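Local coordinates for beta2-microglobulin (Anolis carolinensis, PDB 7CPO), which forms the light chain of a lizard MHC class I molecule, pairing with the heavy chain and probably stabilising it for peptide presentation to T cells, at residues Pro5-Tyr10 against Phe23-Glu28; Ile44-Val49 against Ala68-Asp73. One frame throughout, in Å; residues are numbered along the deposited sequence.

Contact 1 (Pro5-Tyr10 against Phe23-Glu28); sequences PSVQVY and FHCYAE
This is the first antiparallel hairpin of the C1-set immunoglobulin sandwich: the edge strand 6-10 lies against 23-28, their axes at 165°. Three hydrogen-bonded pairs, S6-E28, Q8-Y26 and Y10-H24, exchange six backbone bonds, the shortest being H24 N to Y10 O at 2.7 Å, which arrives nearly along the C=O axis. On the core face, V7 CG1 approaches C25 SG at 3.8 Å and V9 CG1 reaches the same sulfur at 4.0 Å, so both valines flank the half-cystine bonded to C80 of the other sheet. The other face carries S6, Q8, Y10, H24, Y26 and E28, of which Q8, Y10, H24 and E28 reach the MHC class I heavy chain: Y10 OH is hydrogen-bonded to its P237 O, Q8 NE2 to its L234 O, and H24 NE2 accepts a hydrogen bond from its S239 N. Y10 CG takes the crowded position between N and C (chi1 48°), which brings the ring over H24 CB. The rings are near parallel, 7° apart, but slid so far that they barely overlap. Instead H24 CB, toward the rim, lies 3.6 Å from the phenol centroid, and H24 ND1 gives Y10 O a weak, in-plane second bond of 3.4 Å.

Contact 2 (Ile44-Val49 against Ala68-Asp73); sequences IPMENV and AKVIPD
A turn at the sandwich margin, running from the short strand 44-45 to the strand that starts near V49, packs here on the end of strand 62-70. The geometry shows an apolar contact without a single hydrogen bond across it, burying 195 Å² in all. Its tight part is the tip of M46 on V70. CG lies anti to the carbonyl carbon and the chain runs on extended through chi2, then bends at chi3 (68°), which turns the terminal methyl toward V70. CE meets V70 CG2 at 3.6 Å, the two side chains crossing at about a right angle. V70 offers that methyl because its CG2 stands anti to the backbone N, with CG1 in the crowded position.

The fit around A68, the buried member, is wider, with approaches of 3.7 to 4.3 Å. M46 CE lies 4.3 Å from A68 CB, so one methyl touches two residues of the strand. The turn comes up to A68 as well: its CB lies 3.7 Å from N48 O and 4.2 Å from V49 CG2, a fit made partly by main chain. N48 has positive backbone angles (61°/46°), in the left-handed region, and there the chain turns to bring V49 alongside A68. On the solvent side, E47 points its side chain away from the strand, and the exposed side chains of N48 and K69 stay beyond contact distance.

Strand 36-41 lies beneath both parts: L39 touches M46, V49 and A68, and the M46 backbone is hydrogen-bonded to L39. With F23 of strand 21-30 as a further neighbour, the turn spans the boundary between the two sheets.

How the contacts relate
Contact 1 is a regular strand pairing near the centre of the domain, its centre about 4 Å from that of the chain, with 560 Å² buried and seven of its twelve touching residues buried; contact 2 is a surface packing with one buried residue among seven. Their centres are 15 Å apart, yet they meet at F23, whose N lies 3.0 Å from A68 O, a probable hydrogen bond between neighbouring strands 21-30 and 62-70; F23 CD2 also packs at 3.9 Å on M46 SD. Backbone bonding dominates contact 1, which adds aromatic and polar groups facing the heavy chain. Contact 2 relies on methyl groups, and no other protein chain of the assembly touches it.

Contact 1 (Pro5-Tyr10 against Phe23-Glu28)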
ATOM      1  N   PRO B   5     -12.028  -6.503   4.658  1.00 31.37           N
ATOM      2  CA  PRO B   5     -11.396  -5.916   3.474  1.00 28.56           C
ATOM      3  C   PRO B   5     -12.344  -5.037   2.666  1.00 32.72           C
ATOM      4  O   PRO B   5     -13.509  -5.375   2.456  1.00 42.04           O
ATOM      5  CB  PRO B   5     -10.954  -7.146   2.667  1.00 25.38           C
ATOM      6  CG  PRO B   5     -11.728  -8.282   3.213  1.00 25.57           C
ATOM      7  CD  PRO B   5     -11.920  -7.971   4.662  1.00 29.27           C
ATOM      8  N   SER B   6     -11.823  -3.890   2.221  1.00 33.83           N
ATOM      9  CA  SER B   6     -12.394  -3.140   1.108  1.00 27.60           C
ATOM     10  C   SER B   6     -11.714  -3.615  -0.170  1.00 32.48           C
ATOM     11  O   SER B   6     -10.478  -3.620  -0.256  1.00 30.94           O
ATOM     12  CB  SER B   6     -12.173  -1.638   1.280  1.00 21.28           C
ATOM     13  OG  SER B   6     -12.880  -1.158   2.407  1.00 52.33           O
ATOM     14  N   VAL B   7     -12.513  -4.014  -1.156  1.00 32.52           N
ATOM     15  CA  VAL B   7     -12.023  -4.756  -2.310  1.00 24.67           C
ATOM     16  C   VAL B   7     -12.455  -4.045  -3.586  1.00 26.21           C
ATOM     17  O   VAL B   7     -13.486  -3.370  -3.622  1.00 33.13           O
ATOM     18  CB  VAL B   7     -12.534  -6.217  -2.259  1.00 26.22           C
ATOM     19  CG1 VAL B   7     -12.100  -7.037  -3.502  1.00 30.42           C
ATOM     20  CG2 VAL B   7     -12.050  -6.874  -0.988  1.00 22.22           C
ATOM     21  N   GLN B   8     -11.644  -4.178  -4.634  1.00 24.78           N
ATOM     22  CA  GLN B   8     -11.913  -3.545  -5.915  1.00 23.68           C
ATOM     23  C   GLN B   8     -11.289  -4.389  -7.018  1.00 26.30           C
ATOM     24  O   GLN B   8     -10.167  -4.878  -6.872  1.00 28.16           O
ATOM     25  CB  GLN B   8     -11.362  -2.119  -5.934  1.00 26.20           C
ATOM     26  CG  GLN B   8     -11.524  -1.368  -7.223  1.00 28.26           C
ATOM     27  CD  GLN B   8     -11.647   0.126  -6.987  1.00 30.53           C
ATOM     28  OE1 GLN B   8     -12.673   0.601  -6.497  1.00 36.21           O
ATOM     29  NE2 GLN B   8     -10.596   0.876  -7.326  1.00 23.90           N
ATOM     30  N   VAL B   9     -12.026  -4.573  -8.107  1.00 23.34           N
ATOM     31  CA  VAL B   9     -11.571  -5.339  -9.261  1.00 23.98           C
ATOM     32  C   VAL B   9     -11.571  -4.433 -10.487  1.00 22.03           C
ATOM     33  O   VAL B   9     -12.438  -3.565 -10.636  1.00 25.77           O
ATOM     34  CB  VAL B   9     -12.457  -6.580  -9.498  1.00 39.16           C
ATOM     35  CG1 VAL B   9     -12.400  -7.508  -8.288  1.00 30.07           C
ATOM     36  CG2 VAL B   9     -13.901  -6.169  -9.820  1.00 23.84           C
ATOM     37  N   TYR B  10     -10.589  -4.629 -11.367  1.00 24.62           N
ATOM     38  CA  TYR B  10     -10.443  -3.740 -12.518  1.00 23.70           C
ATOM     39  C   TYR B  10      -9.450  -4.351 -13.501  1.00 31.98           C
ATOM     40  O   TYR B  10      -8.642  -5.211 -13.132  1.00 29.43           O
ATOM     41  CB  TYR B  10      -9.974  -2.339 -12.095  1.00 22.81           C
ATOM     42  CG  TYR B  10      -8.794  -2.374 -11.135  1.00 26.05           C
ATOM     43  CD1 TYR B  10      -7.497  -2.149 -11.586  1.00 22.81           C
ATOM     44  CD2 TYR B  10      -8.980  -2.658  -9.782  1.00 24.62           C
ATOM     45  CE1 TYR B  10      -6.413  -2.202 -10.708  1.00 28.03           C
ATOM     46  CE2 TYR B  10      -7.911  -2.726  -8.906  1.00 30.21           C
ATOM     47  CZ  TYR B  10      -6.631  -2.489  -9.369  1.00 25.31           C
ATOM     48  OH  TYR B  10      -5.581  -2.545  -8.484  1.00 27.15           O
ATOM     49  N   PHE B  23      -5.954  -8.205 -15.381  1.00 25.06           N
ATOM     50  CA  PHE B  23      -7.056  -8.218 -14.437  1.00 27.68           C
ATOM     51  C   PHE B  23      -6.477  -8.124 -13.035  1.00 26.85           C
ATOM     52  O   PHE B  23      -5.574  -8.890 -12.693  1.00 28.78           O
ATOM     53  CB  PHE B  23      -7.860  -9.509 -14.601  1.00 30.74           C
ATOM     54  CG  PHE B  23      -9.017  -9.640 -13.655  1.00 31.97           C
ATOM     55  CD1 PHE B  23      -9.989  -8.650 -13.582  1.00 25.92           C
ATOM     56  CD2 PHE B  23      -9.146 -10.767 -12.862  1.00 22.81           C
ATOM     57  CE1 PHE B  23     -11.062  -8.780 -12.718  1.00 29.86           C
ATOM     58  CE2 PHE B  23     -10.216 -10.905 -11.992  1.00 30.10           C
ATOM     59  CZ  PHE B  23     -11.176  -9.909 -11.924  1.00 31.74           C
ATOM     60  N   HIS B  24      -6.995  -7.199 -12.228  1.00 24.85           N
ATOM     61  CA  HIS B  24      -6.509  -6.975 -10.871  1.00 27.41           C
ATOM     62  C   HIS B  24      -7.620  -7.178  -9.857  1.00 25.96           C
ATOM     63  O   HIS B  24      -8.771  -6.818 -10.102  1.00 30.03           O
ATOM     64  CB  HIS B  24      -5.968  -5.555 -10.666  1.00 23.79           C
ATOM     65  CG  HIS B  24      -4.963  -5.117 -11.686  1.00 30.72           C
ATOM     66  ND1 HIS B  24      -5.319  -4.728 -12.963  1.00 26.07           N
ATOM     67  CD2 HIS B  24      -3.617  -4.956 -11.601  1.00 22.94           C
ATOM     68  CE1 HIS B  24      -4.232  -4.365 -13.626  1.00 31.21           C
ATOM     69  NE2 HIS B  24      -3.186  -4.494 -12.824  1.00 28.14           N
ATOM     70  N   CYS B  25      -7.253  -7.711  -8.697  1.00 30.34           N
ATOM     71  CA  CYS B  25      -8.099  -7.674  -7.514  1.00 24.13           C
ATOM     72  C   CYS B  25      -7.286  -7.108  -6.351  1.00 27.01           C
ATOM     73  O   CYS B  25      -6.183  -7.586  -6.059  1.00 26.96           O
ATOM     74  CB  CYS B  25      -8.656  -9.060  -7.185  1.00 22.53           C
ATOM     75  SG  CYS B  25      -9.709  -9.062  -5.699  1.00 31.74           S
ATOM     76  N   TYR B  26      -7.828  -6.088  -5.692  1.00 28.22           N
ATOM     77  CA  TYR B  26      -7.090  -5.312  -4.704  1.00 22.84           C
ATOM     78  C   TYR B  26      -7.900  -5.208  -3.422  1.00 24.84           C
ATOM     79  O   TYR B  26      -9.077  -4.838  -3.451  1.00 31.01           O
ATOM     80  CB  TYR B  26      -6.762  -3.924  -5.248  1.00 22.84           C
ATOM     81  CG  TYR B  26      -6.026  -3.047  -4.276  1.00 31.31           C
ATOM     82  CD1 TYR B  26      -4.729  -3.346  -3.878  1.00 24.98           C
ATOM     83  CD2 TYR B  26      -6.628  -1.911  -3.750  1.00 30.14           C
ATOM     84  CE1 TYR B  26      -4.054  -2.531  -2.982  1.00 25.48           C
ATOM     85  CE2 TYR B  26      -5.965  -1.104  -2.857  1.00 24.83           C
ATOM     86  CZ  TYR B  26      -4.679  -1.418  -2.473  1.00 26.24           C
ATOM     87  OH  TYR B  26      -4.016  -0.610  -1.580  1.00 26.99           O
ATOM     88  N   ALA B  27      -7.272  -5.552  -2.307  1.00 20.15           N
ATOM     89  CA  ALA B  27      -7.896  -5.534  -0.998  1.00 23.01           C
ATOM     90  C   ALA B  27      -7.083  -4.637  -0.087  1.00 26.62           C
ATOM     91  O   ALA B  27      -5.852  -4.639  -0.137  1.00 30.88           O
ATOM     92  CB  ALA B  27      -7.982  -6.932  -0.391  1.00 21.63           C
ATOM     93  N   GLU B  28      -7.773  -3.874   0.749  1.00 28.36           N
ATOM     94  CA  GLU B  28      -7.100  -2.960   1.649  1.00 26.97           C
ATOM     95  C   GLU B  28      -7.973  -2.779   2.881  1.00 27.66           C
ATOM     96  O   GLU B  28      -9.119  -3.229   2.923  1.00 32.45           O
ATOM     97  CB  GLU B  28      -6.789  -1.625   0.953  1.00 31.26           C
ATOM     98  CG  GLU B  28      -7.988  -0.723   0.665  1.00 28.02           C
ATOM     99  CD  GLU B  28      -7.559   0.695   0.305  1.00 33.43           C
ATOM    100  OE1 GLU B  28      -6.366   0.884   0.005  1.00 37.98           O
ATOM    101  OE2 GLU B  28      -8.398   1.621   0.310  1.00 42.23           O
TER

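Contact 2 (Ile44-Val49 against Ala68-Asp73)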
ATOM      1  N   ILE B  44     -13.853 -20.369 -12.593  1.00 44.47           N
ATOM      2  CA  ILE B  44     -12.688 -21.249 -12.492  1.00 41.85           C
ATOM      3  C   ILE B  44     -11.457 -20.405 -12.153  1.00 47.61           C
ATOM      4  O   ILE B  44     -11.213 -19.400 -12.836  1.00 39.55           O
ATOM      5  CB  ILE B  44     -12.458 -22.037 -13.796  1.00 56.77           C
ATOM      6  CG1 ILE B  44     -13.725 -22.810 -14.190  1.00 61.12           C
ATOM      7  CG2 ILE B  44     -11.250 -22.957 -13.677  1.00 44.52           C
ATOM      8  CD1 ILE B  44     -14.275 -23.728 -13.090  1.00 51.49           C
ATOM      9  N   PRO B  45     -10.675 -20.778 -11.135  1.00 44.01           N
ATOM     10  CA  PRO B  45      -9.451 -20.021 -10.818  1.00 43.92           C
ATOM     11  C   PRO B  45      -8.540 -19.859 -12.027  1.00 46.48           C
ATOM     12  O   PRO B  45      -8.282 -20.811 -12.766  1.00 48.15           O
ATOM     13  CB  PRO B  45      -8.783 -20.874  -9.732  1.00 43.01           C
ATOM     14  CG  PRO B  45      -9.929 -21.556  -9.053  1.00 46.93           C
ATOM     15  CD  PRO B  45     -10.919 -21.858 -10.163  1.00 46.60           C
ATOM     16  N   MET B  46      -8.058 -18.631 -12.228  1.00 39.44           N
ATOM     17  CA  MET B  46      -7.152 -18.344 -13.336  1.00 34.16           C
ATOM     18  C   MET B  46      -5.779 -18.952 -13.070  1.00 43.81           C
ATOM     19  O   MET B  46      -5.403 -19.210 -11.925  1.00 43.68           O
ATOM     20  CB  MET B  46      -7.022 -16.831 -13.538  1.00 45.83           C
ATOM     21  CG  MET B  46      -8.358 -16.112 -13.753  1.00 46.70           C
ATOM     22  SD  MET B  46      -8.225 -14.342 -14.096  1.00 47.92           S
ATOM     23  CE  MET B  46      -7.470 -14.346 -15.722  1.00 47.32           C
ATOM     24  N   GLU B  47      -5.030 -19.208 -14.137  1.00 50.16           N
ATOM     25  CA  GLU B  47      -3.654 -19.637 -13.951  1.00 51.56           C
ATOM     26  C   GLU B  47      -2.736 -18.416 -14.061  1.00 47.68           C
ATOM     27  O   GLU B  47      -3.171 -17.313 -14.400  1.00 49.39           O
ATOM     28  CB  GLU B  47      -3.267 -20.710 -14.974  1.00 55.29           C
ATOM     29  CG  GLU B  47      -4.057 -22.037 -14.949  1.00 53.36           C
ATOM     30  CD  GLU B  47      -4.325 -22.572 -16.359  1.00 68.70           C
ATOM     31  OE1 GLU B  47      -3.435 -22.413 -17.222  1.00 70.42           O
ATOM     32  OE2 GLU B  47      -5.409 -23.155 -16.613  1.00 75.60           O
ATOM     33  N   ASN B  48      -1.449 -18.598 -13.758  1.00 38.69           N
ATOM     34  CA  ASN B  48      -0.428 -17.584 -14.022  1.00 43.87           C
ATOM     35  C   ASN B  48      -0.707 -16.293 -13.264  1.00 38.91           C
ATOM     36  O   ASN B  48      -0.621 -15.184 -13.801  1.00 49.31           O
ATOM     37  CB  ASN B  48      -0.327 -17.321 -15.517  1.00 59.48           C
ATOM     38  CG  ASN B  48       0.324 -18.462 -16.255  1.00 56.32           C
ATOM     39  OD1 ASN B  48       0.359 -18.478 -17.469  1.00 50.51           O
ATOM     40  ND2 ASN B  48       0.853 -19.434 -15.507  1.00 52.90           N
ATOM     41  N   VAL B  49      -1.025 -16.444 -12.041  1.00 32.07           N
ATOM     42  CA  VAL B  49      -1.472 -15.368 -11.182  1.00 39.85           C
ATOM     43  C   VAL B  49      -0.289 -14.824 -10.391  1.00 40.12           C
ATOM     44  O   VAL B  49       0.574 -15.582  -9.935  1.00 34.34           O
ATOM     45  CB  VAL B  49      -2.582 -15.894 -10.256  1.00 39.14           C
ATOM     46  CG1 VAL B  49      -3.011 -14.829  -9.284  1.00 30.29           C
ATOM     47  CG2 VAL B  49      -3.755 -16.406 -11.095  1.00 34.03           C
ATOM     48  N   ALA B  68      -3.330 -10.978 -12.992  1.00 36.01           N
ATOM     49  CA  ALA B  68      -3.012 -11.975 -14.004  1.00 27.72           C
ATOM     50  C   ALA B  68      -3.284 -11.385 -15.374  1.00 23.48           C
ATOM     51  O   ALA B  68      -4.228 -10.614 -15.546  1.00 32.51           O
ATOM     52  CB  ALA B  68      -3.823 -13.259 -13.821  1.00 26.82           C
ATOM     53  N   LYS B  69      -2.430 -11.726 -16.331  1.00 34.87           N
ATOM     54  CA  LYS B  69      -2.667 -11.336 -17.708  1.00 39.33           C
ATOM     55  C   LYS B  69      -3.822 -12.157 -18.271  1.00 45.29           C
ATOM     56  O   LYS B  69      -4.063 -13.297 -17.860  1.00 37.11           O
ATOM     57  CB  LYS B  69      -1.404 -11.523 -18.550  1.00 36.26           C
ATOM     58  CG  LYS B  69      -0.347 -10.422 -18.368  1.00 39.32           C
ATOM     59  CD  LYS B  69       0.671 -10.401 -19.520  1.00 49.88           C
ATOM     60  CE  LYS B  69       1.465 -11.716 -19.618  1.00 62.59           C
ATOM     61  NZ  LYS B  69       2.901 -11.587 -19.194  1.00 50.84           N
ATOM     62  N   VAL B  70      -4.564 -11.553 -19.197  1.00 41.70           N
ATOM     63  CA  VAL B  70      -5.752 -12.183 -19.754  1.00 47.18           C
ATOM     64  C   VAL B  70      -6.100 -11.474 -21.051  1.00 46.48           C
ATOM     65  O   VAL B  70      -5.700 -10.328 -21.274  1.00 42.91           O
ATOM     66  CB  VAL B  70      -6.930 -12.147 -18.745  1.00 47.00           C
ATOM     67  CG1 VAL B  70      -7.594 -10.777 -18.740  1.00 41.23           C
ATOM     68  CG2 VAL B  70      -7.928 -13.235 -19.087  1.00 61.66           C
ATOM     69  N   ILE B  71      -6.823 -12.163 -21.923  1.00 55.60           N
ATOM     70  CA  ILE B  71      -7.277 -11.626 -23.199  1.00 50.24           C
ATOM     71  C   ILE B  71      -8.799 -11.616 -23.200  1.00 48.71           C
ATOM     72  O   ILE B  71      -9.432 -12.674 -23.332  1.00 59.71           O
ATOM     73  CB  ILE B  71      -6.722 -12.423 -24.384  1.00 51.58           C
ATOM     74  CG1 ILE B  71      -5.210 -12.603 -24.265  1.00 47.79           C
ATOM     75  CG2 ILE B  71      -7.055 -11.729 -25.686  1.00 48.49           C
ATOM     76  CD1 ILE B  71      -4.596 -13.219 -25.518  1.00 42.64           C
ATOM     77  N   PRO B  72      -9.432 -10.467 -23.048  1.00 63.19           N
ATOM     78  CA  PRO B  72     -10.896 -10.426 -22.990  1.00 69.19           C
ATOM     79  C   PRO B  72     -11.573 -10.886 -24.284  1.00 68.82           C
ATOM     80  O   PRO B  72     -10.997 -10.855 -25.375  1.00 54.51           O
ATOM     81  CB  PRO B  72     -11.201  -8.951 -22.696  1.00 60.78           C
ATOM     82  CG  PRO B  72      -9.949  -8.426 -22.021  1.00 55.47           C
ATOM     83  CD  PRO B  72      -8.811  -9.182 -22.646  1.00 53.79           C
ATOM     84  N   ASP B  73     -12.814 -11.351 -24.123  1.00 72.43           N
ATOM     85  CA  ASP B  73     -13.798 -11.490 -25.190  1.00 68.27           C
ATOM     86  C   ASP B  73     -15.176 -11.331 -24.552  1.00 70.41           C
ATOM     87  O   ASP B  73     -15.316 -11.357 -23.326  1.00 79.21           O
ATOM     88  CB  ASP B  73     -13.665 -12.831 -25.923  1.00 56.86           C
ATOM     89  CG  ASP B  73     -13.539 -13.999 -24.972  1.00 57.09           C
ATOM     90  OD1 ASP B  73     -12.628 -14.823 -25.180  1.00 67.16           O
ATOM     91  OD2 ASP B  73     -14.343 -14.095 -24.018  1.00 51.81           O
TER